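Malate synthase (PDB 3OYZ) catalyses the magnesium-dependent Claisen condensation of acetyl-CoA with glyoxylate and the hydrolysis of malyl-CoA to malate and CoA in the glyoxylate cycle. Local coordinates at residues Thr54-Ser57 and Met58-Glu61; Gln403-Tyr406 and Glu407-Asp411; His413-Leu416 and Glu417-Tyr420. All blocks are in the same frame, centred on the assembly; numbering follows the deposited sequence.

Contact 1 (Thr54-Ser57 and Met58-Glu61)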
loop_
_atom_site.group_PDB
_atom_site.type_symbol
_atom_site.label_atom_id
_atom_site.label_comp_id
_atom_site.label_asym_id
_atom_site.label_seq_id
_atom_site.Cartn_x
_atom_site.Cartn_y
_atom_site.Cartn_z
ATOM N N THR A 54 3.462 29.355 11.980
ATOM C CA THR A 54 3.832 30.766 12.077
ATOM C C THR A 54 3.361 31.515 10.837
ATOM O O THR A 54 3.585 31.105 9.688
ATOM C CB THR A 54 5.331 30.932 12.306
ATOM O OG1 THR A 54 5.668 30.136 13.444
ATOM C CG2 THR A 54 5.698 32.372 12.580
ATOM N N ALA A 55 2.667 32.631 11.062
ATOM C CA ALA A 55 2.244 33.471 9.950
ATOM C C ALA A 55 3.471 33.921 9.177
ATOM O O ALA A 55 4.512 34.171 9.778
ATOM C CB ALA A 55 1.412 34.662 10.461
ATOM N N PRO A 56 3.373 34.017 7.847
ATOM C CA PRO A 56 4.535 34.455 7.036
ATOM C C PRO A 56 5.221 35.798 7.432
ATOM O O PRO A 56 6.451 35.864 7.585
ATOM C CB PRO A 56 3.981 34.517 5.610
ATOM C CG PRO A 56 2.748 33.632 5.621
ATOM C CD PRO A 56 2.202 33.595 7.054
ATOM N N SER A 57 4.415 36.838 7.673
ATOM C CA SER A 57 4.879 38.203 8.050
ATOM C C SER A 57 5.600 38.153 9.390
ATOM O O SER A 57 6.395 39.039 9.741
ATOM C CB SER A 57 3.674 39.135 8.158
ATOM O OG SER A 57 2.760 38.617 9.123
ATOM N N MET A 58 5.415 37.029 10.088
ATOM C CA MET A 58 6.015 36.813 11.395
ATOM C C MET A 58 7.270 35.950 11.483
ATOM O O MET A 58 7.792 35.734 12.585
ATOM C CB MET A 58 4.986 36.279 12.393
ATOM C CG MET A 58 3.801 37.200 12.684
ATOM S SD MET A 58 4.329 38.548 13.797
ATOM C CE MET A 58 5.518 39.540 12.869
ATOM N N ARG A 59 7.784 35.473 10.347
ATOM C CA ARG A 59 8.787 34.402 10.366
ATOM C C ARG A 59 10.183 34.929 10.565
ATOM O O ARG A 59 11.042 34.250 11.121
ATOM C CB ARG A 59 8.753 33.595 9.048
ATOM C CG ARG A 59 7.564 32.617 9.060
ATOM C CD ARG A 59 7.382 31.949 7.646
ATOM N NE ARG A 59 6.282 30.997 7.778
ATOM C CZ ARG A 59 5.510 30.551 6.805
ATOM N NH1 ARG A 59 5.781 30.884 5.564
ATOM N NH2 ARG A 59 4.523 29.708 7.088
ATOM N N ASP A 60 10.428 36.158 10.119
ATOM C CA ASP A 60 11.706 36.756 10.486
ATOM C C ASP A 60 11.871 36.993 11.982
ATOM O O ASP A 60 12.920 36.697 12.561
ATOM C CB ASP A 60 11.901 38.040 9.686
ATOM C CG ASP A 60 12.248 37.737 8.225
ATOM O OD1 ASP A 60 11.902 38.550 7.348
ATOM O OD2 ASP A 60 12.810 36.654 7.929
ATOM N N GLU A 61 10.790 37.415 12.621
ATOM C CA GLU A 61 10.813 37.600 14.081
ATOM C C GLU A 61 10.835 36.237 14.767
ATOM O O GLU A 61 11.618 35.998 15.701
ATOM C CB GLU A 61 9.613 38.432 14.536
ATOM C CG GLU A 61 9.593 38.648 16.071
ATOM C CD GLU A 61 8.421 39.521 16.550
ATOM O OE1 GLU A 61 7.606 40.043 15.759
ATOM O OE2 GLU A 61 8.278 39.657 17.782
HETATM O O HOH W 1 8.865 38.868 11.181
#
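R59 lays its guanidinium over the backbone of A55 and P56, with P56 CA 3.7 Å above the plane and offset toward the rim of the group. The chain is extended from CG to NE (chi2 171°, chi3 177°), which carries it back along the turn that precedes its own helix; CG passes A55 O and CD passes P56 CA. At the far end NH2 comes within 3.1 Å of T54 O, which lies oblique to the guanidinium. The same nitrogen makes a weak hydrogen bond to the carbonyl of E51 and a long, weak ion pair with D52, a residue of the magnesium-binding site. Beneath the arginine the backbone makes two successive 3-10 turns, closed by M58 N to A55 O at 3.0 Å and R59 N to P56 O at 3.1 Å. M58 folds its chain at chi2 and chi3 and sets CE 3.3 Å from S57 O, while its CG rests 4.1 Å from A55 CB. T54 crosses M58 at about a right angle, CG2 meeting M58 CB at 4.0 Å, and OG1 is held by D49 O and T19 N. A water bridges S57 O to E61 N, continuing the chain of bonds into the first turn of helix 59-73. A leucine here would probably leave P56 CA without the flat group lying against it, and D52 without this nearby positive charge. This implies a cationic group laid across the loop after strand 45-49, where its charge could influence the carboxylate of D52 in the magnesium-binding site.

Contact 2 (Gln403-Tyr406 and Glu407-Asp411)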
loop_
_atom_site.group_PDB
_atom_site.type_symbol
_atom_site.label_atom_id
_atom_site.label_comp_id
_atom_site.label_asym_id
_atom_site.label_seq_id
_atom_site.Cartn_x
_atom_site.Cartn_y
_atom_site.Cartn_z
ATOM N N GLN A 403 -14.458 24.794 -10.111
ATOM C CA GLN A 403 -13.947 25.768 -11.073
ATOM C C GLN A 403 -13.448 25.209 -12.404
ATOM O O GLN A 403 -13.781 25.772 -13.469
ATOM C CB GLN A 403 -12.821 26.572 -10.433
ATOM C CG GLN A 403 -13.239 27.539 -9.315
ATOM C CD GLN A 403 -12.028 28.137 -8.631
ATOM O OE1 GLN A 403 -10.909 27.671 -8.831
ATOM N NE2 GLN A 403 -12.234 29.157 -7.816
ATOM N N ASP A 404 -12.661 24.123 -12.346
ATOM C CA ASP A 404 -12.232 23.396 -13.528
ATOM C C ASP A 404 -13.406 23.006 -14.399
ATOM O O ASP A 404 -13.311 23.139 -15.613
ATOM C CB ASP A 404 -11.460 22.099 -13.214
ATOM C CG ASP A 404 -10.804 21.507 -14.445
ATOM O OD1 ASP A 404 -10.016 22.214 -15.096
ATOM O OD2 ASP A 404 -11.054 20.349 -14.838
ATOM N N VAL A 405 -14.440 22.448 -13.781
ATOM C CA VAL A 405 -15.639 21.955 -14.419
ATOM C C VAL A 405 -16.454 23.104 -15.038
ATOM O O VAL A 405 -16.857 23.041 -16.186
ATOM C CB VAL A 405 -16.533 21.232 -13.404
ATOM C CG1 VAL A 405 -17.922 21.071 -14.023
ATOM C CG2 VAL A 405 -15.992 19.846 -13.046
ATOM N N TYR A 406 -16.666 24.170 -14.283
ATOM C CA TYR A 406 -17.346 25.348 -14.821
ATOM C C TYR A 406 -16.601 25.920 -16.039
ATOM O O TYR A 406 -17.195 26.036 -17.113
ATOM C CB TYR A 406 -17.558 26.373 -13.702
ATOM C CG TYR A 406 -18.569 27.455 -14.023
ATOM C CD1 TYR A 406 -19.933 27.247 -13.824
ATOM C CD2 TYR A 406 -18.150 28.694 -14.506
ATOM C CE1 TYR A 406 -20.851 28.252 -14.125
ATOM C CE2 TYR A 406 -19.061 29.704 -14.822
ATOM C CZ TYR A 406 -20.402 29.468 -14.634
ATOM O OH TYR A 406 -21.306 30.464 -14.947
ATOM N N GLU A 407 -15.312 26.230 -15.899
ATOM C CA GLU A 407 -14.457 26.662 -17.009
ATOM C C GLU A 407 -14.491 25.811 -18.288
ATOM O O GLU A 407 -14.387 26.329 -19.406
ATOM C CB GLU A 407 -13.003 26.808 -16.521
ATOM C CG GLU A 407 -12.701 28.198 -15.957
ATOM C CD GLU A 407 -11.481 28.308 -15.035
ATOM O OE1 GLU A 407 -11.240 27.383 -14.231
ATOM O OE2 GLU A 407 -10.770 29.344 -15.097
ATOM N N ASN A 408 -14.632 24.493 -18.160
ATOM C CA ASN A 408 -14.395 23.628 -19.301
ATOM C C ASN A 408 -15.667 22.959 -19.764
ATOM O O ASN A 408 -15.644 22.266 -20.783
ATOM C CB ASN A 408 -13.330 22.564 -18.961
ATOM C CG ASN A 408 -11.942 23.161 -18.909
ATOM O OD1 ASN A 408 -11.301 23.369 -19.941
ATOM N ND2 ASN A 408 -11.455 23.414 -17.710
ATOM N N ARG A 409 -16.745 23.102 -18.991
ATOM C CA ARG A 409 -17.991 22.454 -19.337
ATOM C C ARG A 409 -19.133 23.492 -19.523
ATOM O O ARG A 409 -20.103 23.481 -18.773
ATOM C CB ARG A 409 -18.305 21.346 -18.328
ATOM C CG ARG A 409 -17.360 20.109 -18.368
ATOM C CD ARG A 409 -17.320 19.427 -19.747
ATOM N NE ARG A 409 -18.604 18.929 -20.250
ATOM C CZ ARG A 409 -19.130 17.762 -19.918
ATOM N NH1 ARG A 409 -18.473 16.957 -19.095
ATOM N NH2 ARG A 409 -20.292 17.358 -20.406
ATOM N N PRO A 410 -19.006 24.413 -20.502
ATOM C CA PRO A 410 -20.111 25.414 -20.710
ATOM C C PRO A 410 -21.508 24.791 -20.836
ATOM O O PRO A 410 -22.488 25.356 -20.328
ATOM C CB PRO A 410 -19.694 26.192 -21.968
ATOM C CG PRO A 410 -18.645 25.325 -22.644
ATOM C CD PRO A 410 -17.943 24.556 -21.513
ATOM N N ASP A 411 -21.574 23.595 -21.407
ATOM C CA ASP A 411 -22.788 22.799 -21.499
ATOM C C ASP A 411 -23.424 22.332 -20.199
ATOM O O ASP A 411 -24.466 21.680 -20.224
ATOM C CB ASP A 411 -22.517 21.567 -22.372
ATOM C CG ASP A 411 -21.527 20.557 -21.716
ATOM O OD1 ASP A 411 -21.836 19.361 -21.567
ATOM O OD2 ASP A 411 -20.410 20.941 -21.355
#
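N408 and D404, one turn apart near the end of helix 397-408, cross with their carboxylate and amide planes turned 51° against each other. The amide is aimed at the backbone: N408 ND2 donates to D404 O at 2.8 Å, in the carbonyl plane and on a lone pair, with a nearly straight N-H...O angle of 166°. With CG anti to the carbonyl carbon (chi1 -74°), the side chain doubles back over the preceding turn to reach that oxygen. D404 O also accepts a weak bond from N408 N, so two donors of one residue share it. The carboxylate of D404 instead faces a neighbouring subunit, where R8 forms a salt bridge and F10 N a hydrogen bond to OD2. E407 turns to another side of the helix, its OE1 3.1 Å from Q403 O, two acceptors that do not bond.

R409 is the first residue to leave the helical path. Its chain, bent at chi2 and chi3, sets the guanidinium side-on to D411: NE meets OD2 at 2.9 Å and NH2 meets OD1 at 2.8 Å, each oxygen using its syn lone pair. The two bonds fix the rotation of the group, which also pairs with D44 of the neighbouring subunit. Toward the rest of the C-terminal region, V405 packs on L416 of helix 413-420, and Y406 touches L416 and, on helix 422-428, V425 and E426.

Contact 3 (His413-Leu416 and Glu417-Tyr420)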
loop_
_atom_site.group_PDB
_atom_site.type_symbol
_atom_site.label_atom_id
_atom_site.label_comp_id
_atom_site.label_asym_id
_atom_site.label_seq_id
_atom_site.Cartn_x
_atom_site.Cartn_y
_atom_site.Cartn_z
ATOM N N HIS A 413 -23.328 24.587 -17.487
ATOM C CA HIS A 413 -23.520 25.825 -16.703
ATOM C C HIS A 413 -24.909 25.984 -16.074
ATOM O O HIS A 413 -25.059 26.511 -14.960
ATOM C CB HIS A 413 -23.214 27.075 -17.518
ATOM C CG HIS A 413 -21.753 27.370 -17.661
ATOM N ND1 HIS A 413 -21.292 28.567 -18.165
ATOM C CD2 HIS A 413 -20.650 26.639 -17.365
ATOM C CE1 HIS A 413 -19.972 28.574 -18.174
ATOM N NE2 HIS A 413 -19.561 27.408 -17.703
ATOM N N GLU A 414 -25.890 25.412 -16.756
ATOM C CA GLU A 414 -27.298 25.558 -16.470
ATOM C C GLU A 414 -27.654 24.614 -15.329
ATOM O O GLU A 414 -28.233 25.067 -14.340
ATOM C CB GLU A 414 -28.094 25.164 -17.718
ATOM C CG GLU A 414 -29.452 25.841 -17.858
ATOM C CD GLU A 414 -30.507 24.840 -18.300
ATOM O OE1 GLU A 414 -30.806 24.773 -19.514
ATOM O OE2 GLU A 414 -31.003 24.086 -17.427
ATOM N N GLU A 415 -27.328 23.325 -15.455
ATOM C CA GLU A 415 -27.550 22.406 -14.335
ATOM C C GLU A 415 -26.764 22.793 -13.084
ATOM O O GLU A 415 -27.219 22.525 -11.981
ATOM C CB GLU A 415 -27.344 20.947 -14.713
ATOM C CG GLU A 415 -28.376 20.454 -15.718
ATOM C CD GLU A 415 -27.912 19.241 -16.510
ATOM O OE1 GLU A 415 -28.379 18.121 -16.193
ATOM O OE2 GLU A 415 -27.095 19.393 -17.448
ATOM N N LEU A 416 -25.645 23.496 -13.225
ATOM C CA LEU A 416 -24.849 23.823 -12.040
ATOM C C LEU A 416 -25.476 25.019 -11.317
ATOM O O LEU A 416 -25.490 25.098 -10.077
ATOM C CB LEU A 416 -23.377 24.088 -12.393
ATOM C CG LEU A 416 -22.553 22.881 -12.884
ATOM C CD1 LEU A 416 -21.283 23.402 -13.541
ATOM C CD2 LEU A 416 -22.198 21.938 -11.742
ATOM N N GLU A 417 -25.971 25.948 -12.135
ATOM C CA GLU A 417 -26.905 26.989 -11.678
ATOM C C GLU A 417 -28.207 26.502 -11.048
ATOM O O GLU A 417 -28.507 26.933 -9.945
ATOM C CB GLU A 417 -27.046 28.106 -12.700
ATOM C CG GLU A 417 -26.042 29.169 -12.301
ATOM C CD GLU A 417 -25.561 29.997 -13.472
ATOM O OE1 GLU A 417 -26.433 30.342 -14.310
ATOM O OE2 GLU A 417 -24.335 30.277 -13.545
ATOM N N GLU A 418 -28.926 25.564 -11.655
ATOM C CA GLU A 418 -29.981 24.881 -10.905
ATOM C C GLU A 418 -29.513 24.274 -9.571
ATOM O O GLU A 418 -30.136 24.486 -8.523
ATOM C CB GLU A 418 -30.650 23.802 -11.763
ATOM C CG GLU A 418 -31.739 24.354 -12.688
ATOM C CD GLU A 418 -31.839 23.633 -14.034
ATOM O OE1 GLU A 418 -31.320 22.490 -14.180
ATOM O OE2 GLU A 418 -32.445 24.240 -14.951
ATOM N N ARG A 419 -28.415 23.515 -9.591
ATOM C CA ARG A 419 -27.954 22.799 -8.397
ATOM C C ARG A 419 -27.480 23.733 -7.274
ATOM O O ARG A 419 -27.813 23.472 -6.120
ATOM C CB ARG A 419 -26.996 21.632 -8.757
ATOM C CG ARG A 419 -25.755 21.474 -7.888
ATOM C CD ARG A 419 -24.757 20.376 -8.370
ATOM N NE ARG A 419 -24.053 19.865 -7.194
ATOM C CZ ARG A 419 -24.397 18.752 -6.545
ATOM N NH1 ARG A 419 -25.410 18.025 -6.998
ATOM N NH2 ARG A 419 -23.749 18.362 -5.452
ATOM N N TYR A 420 -26.772 24.822 -7.583
ATOM C CA TYR A 420 -26.274 25.732 -6.554
ATOM C C TYR A 420 -26.968 27.086 -6.340
ATOM O O TYR A 420 -26.867 27.659 -5.247
ATOM C CB TYR A 420 -24.782 26.045 -6.736
ATOM C CG TYR A 420 -23.900 24.821 -6.612
ATOM C CD1 TYR A 420 -23.693 24.201 -5.382
ATOM C CD2 TYR A 420 -23.322 24.258 -7.742
ATOM C CE1 TYR A 420 -22.904 23.046 -5.278
ATOM C CE2 TYR A 420 -22.544 23.112 -7.654
ATOM C CZ TYR A 420 -22.327 22.527 -6.424
ATOM O OH TYR A 420 -21.543 21.410 -6.383
#
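L416 and Y420 form the close-packed side of this helix, leucine CD2 resting 4.3 Å from tyrosine CE2, while E414 and E418 line its solvent side. With CG anti to the carbonyl carbon (chi1 -62°), the tyrosine leans back over the preceding turn, its CD2 3.3 Å from L416 O, which also accepts the backbone bond from Y420 N. R419 covers one face of the same ring with its CG, 3.6 Å above the plane and offset toward the rim. The arginine chain then runs out extended, and its NE donates to Y420 OH at 3.1 Å, almost straight at 173° and in the guanidinium plane. That hydroxyl and R419 NH2 both bond to the carbonyl of P273 of a neighbouring subunit.

The framework is a regular alpha-helix, 413-420, with i to i+4 backbone bonds from E417, E418, R419 and Y420; it is part of the C-terminal helical region that follows the TIM barrel. The ring of F402, on helix 397-408, stands roughly perpendicular to that of Y420, and L416 packs on M40 of the neighbouring subunit.

On the exposed side, E414 and E418 lie alongside each other and point the same way, their OE2 atoms 2.9 Å apart and their carboxylate planes turned by 68°. Two acceptors this near would repel if both were charged, so one may carry a proton or the pair may be screened by cations. E415, by contrast, turns its OE2 to M40 N of the neighbouring subunit.

Along the chain the order is contact 1, contact 2, contact 3. Contact 1 belongs to the TIM barrel, in the loop between strand 45-49 and helix 59-73, near the magnesium and acetyl-CoA sites. The other two lie in the C-terminal helices 397-408 and 413-420, away from those sites, with centres about 37 and 42 Å from that of contact 1. Contacts 2 and 3 are centred only about 11 Å apart and touch directly: H413 stacks on Y406 and its NE2 bonds to Y406 O at 2.8 Å. Both also meet the same neighbouring subunit, so the C-terminal helices contribute to the trimer interface while contact 1 borders the catalytic centre.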